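Local coordinates for succinoglycan biosynthesis protein (PDB 3B55), which binds calcium and, although named a succinoglycan biosynthesis protein, belongs to the erythromycin esterase-like family, its reaction remaining unestablished, at residues 123-128 with 152-157. The protein carries 1 engineered substitution. Residues are numbered along the deposited sequence; the frame is centred on the assembly and turned at random.
Sequences DRYVLT and WIRQYN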
# COMPACT_ATOMS: atom_id res chain seq x y z
N ASP A 123 -13.14 4.31 -5.65
CA ASP A 123 -14.17 3.89 -4.71
C ASP A 123 -15.54 4.10 -5.35
O ASP A 123 -16.44 3.26 -5.24
CB ASP A 123 -14.05 4.69 -3.42
CG ASP A 123 -14.92 4.14 -2.31
OD1 ASP A 123 -14.86 2.92 -2.07
OD2 ASP A 123 -15.65 4.93 -1.67
N ARG A 124 -15.69 5.23 -6.03
CA ARG A 124 -16.94 5.56 -6.70
C ARG A 124 -17.21 4.54 -7.81
O ARG A 124 -18.36 4.17 -8.07
CB ARG A 124 -16.86 6.97 -7.29
CG ARG A 124 -18.05 7.39 -8.13
CD ARG A 124 -18.00 8.88 -8.45
NE ARG A 124 -19.09 9.30 -9.33
CZ ARG A 124 -19.09 9.11 -10.65
NH1 ARG A 124 -18.07 8.51 -11.24
NH2 ARG A 124 -20.12 9.52 -11.38
N TYR A 125 -16.14 4.06 -8.45
CA TYR A 125 -16.27 3.07 -9.50
C TYR A 125 -16.72 1.70 -8.98
O TYR A 125 -17.55 1.05 -9.60
CB TYR A 125 -14.95 2.92 -10.26
CG TYR A 125 -14.93 1.74 -11.21
CD1 TYR A 125 -15.63 1.78 -12.41
CD2 TYR A 125 -14.26 0.57 -10.87
CE1 TYR A 125 -15.66 0.66 -13.26
CE2 TYR A 125 -14.28 -0.54 -11.70
CZ TYR A 125 -14.98 -0.49 -12.89
OH TYR A 125 -15.01 -1.60 -13.70
N VAL A 126 -16.17 1.25 -7.86
CA VAL A 126 -16.56 -0.05 -7.33
C VAL A 126 -17.90 0.01 -6.60
O VAL A 126 -18.49 -1.03 -6.29
CB VAL A 126 -15.49 -0.65 -6.37
CG1 VAL A 126 -14.20 -0.90 -7.13
CG2 VAL A 126 -15.27 0.26 -5.18
N LEU A 127 -18.37 1.21 -6.32
CA LEU A 127 -19.65 1.38 -5.63
C LEU A 127 -20.79 1.57 -6.61
O LEU A 127 -21.87 1.02 -6.41
CB LEU A 127 -19.61 2.61 -4.70
CG LEU A 127 -19.36 2.45 -3.20
CD1 LEU A 127 -20.35 1.45 -2.64
CD2 LEU A 127 -17.93 2.01 -2.95
N THR A 128 -20.55 2.35 -7.65
CA THR A 128 -21.58 2.66 -8.64
C THR A 128 -21.29 2.18 -10.06
O THR A 128 -22.17 2.24 -10.91
CB THR A 128 -21.82 4.17 -8.71
OG1 THR A 128 -20.63 4.82 -9.19
CG2 THR A 128 -22.15 4.72 -7.34
N TRP A 152 -13.43 -6.76 -10.40
CA TRP A 152 -13.94 -7.84 -9.55
C TRP A 152 -14.60 -7.22 -8.31
O TRP A 152 -15.65 -7.69 -7.86
CB TRP A 152 -12.81 -8.77 -9.10
CG TRP A 152 -13.26 -9.68 -8.00
CD1 TRP A 152 -14.09 -10.76 -8.12
CD2 TRP A 152 -13.04 -9.49 -6.60
NE1 TRP A 152 -14.41 -11.24 -6.87
CE2 TRP A 152 -13.78 -10.48 -5.92
CE3 TRP A 152 -12.30 -8.57 -5.84
CZ2 TRP A 152 -13.80 -10.59 -4.52
CZ3 TRP A 152 -12.32 -8.67 -4.45
CH2 TRP A 152 -13.07 -9.67 -3.81
N ILE A 153 -14.00 -6.17 -7.76
CA ILE A 153 -14.57 -5.53 -6.59
C ILE A 153 -15.91 -4.88 -6.92
O ILE A 153 -16.83 -4.90 -6.11
CB ILE A 153 -13.65 -4.46 -6.00
CG1 ILE A 153 -12.31 -5.07 -5.59
CG2 ILE A 153 -14.32 -3.83 -4.79
CD1 ILE A 153 -11.34 -4.07 -4.97
N ARG A 154 -16.01 -4.30 -8.12
CA ARG A 154 -17.25 -3.67 -8.56
C ARG A 154 -18.34 -4.74 -8.63
O ARG A 154 -19.48 -4.52 -8.21
CB ARG A 154 -17.06 -3.05 -9.95
CG ARG A 154 -18.36 -2.58 -10.60
CD ARG A 154 -18.13 -2.16 -12.05
NE ARG A 154 -17.85 -3.29 -12.93
CZ ARG A 154 -18.73 -4.24 -13.23
NH1 ARG A 154 -19.96 -4.20 -12.73
NH2 ARG A 154 -18.39 -5.22 -14.05
N GLN A 155 -17.98 -5.90 -9.18
CA GLN A 155 -18.92 -7.01 -9.31
C GLN A 155 -19.34 -7.56 -7.95
O GLN A 155 -20.52 -7.79 -7.70
CB GLN A 155 -18.29 -8.13 -10.15
CG GLN A 155 -18.13 -7.79 -11.62
CD GLN A 155 -17.54 -8.93 -12.42
OE1 GLN A 155 -16.45 -8.82 -12.99
NE2 GLN A 155 -18.26 -10.05 -12.47
N TYR A 156 -18.36 -7.77 -7.09
CA TYR A 156 -18.63 -8.27 -5.75
C TYR A 156 -19.60 -7.36 -5.02
O TYR A 156 -20.51 -7.83 -4.33
CB TYR A 156 -17.31 -8.38 -4.97
CG TYR A 156 -17.48 -8.90 -3.56
CD1 TYR A 156 -17.88 -8.05 -2.52
CD2 TYR A 156 -17.27 -10.24 -3.26
CE1 TYR A 156 -18.08 -8.53 -1.23
CE2 TYR A 156 -17.46 -10.73 -1.97
CZ TYR A 156 -17.86 -9.88 -0.96
OH TYR A 156 -18.05 -10.37 0.31
N ASN A 157 -19.43 -6.05 -5.17
CA ASN A 157 -20.29 -5.06 -4.51
C ASN A 157 -21.72 -4.97 -5.05
O ASN A 157 -22.63 -4.51 -4.34
CB ASN A 157 -19.64 -3.68 -4.57
CG ASN A 157 -18.48 -3.53 -3.60
OD1 ASN A 157 -17.79 -2.51 -3.58
ND2 ASN A 157 -18.25 -4.56 -2.80
O HOH W 1 -20.59 -2.29 -7.51
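Val126 and Arg154 meet where helix 116-128 passes helix 144-158: their CA atoms are 3.9 Å apart, and the segment axes cross at -41° with a closest approach of 7.7 Å. Neither side chain stands between the two backbones, since both leave their CA atoms to the side of the interface, which lets the helices come this close. On the buried flank Val126 lies alongside Ile153, pointing the same way, with Val126 CB 3.7 Å from Ile153 CG2; Val168 of strand 167-172 also packs against the valine, placing the contact beside the edge strand of the main sheet. On the other flank Arg154, its CG anti to the backbone N and its chain bent at chi3 (70°), lays CD 3.7 Å from Tyr125 CZ. The guanidinium plane stands 73° from the ring plane, and Tyr125 OH sits at the guanidinium edge, 3.4 Å from Arg154 NE in a weak, bent hydrogen bond. The stronger polar partner is Asp151, which forms a salt bridge with Arg154 NH2. Between the backbones one water donates to both Val126 O (2.7 Å) and Arg154 O. Apolar packing thus joins the buried flank, one water bridges two main-chain carbonyls, and Asp151 probably balances the arginine's charge, the long tyrosine bond being probably minor.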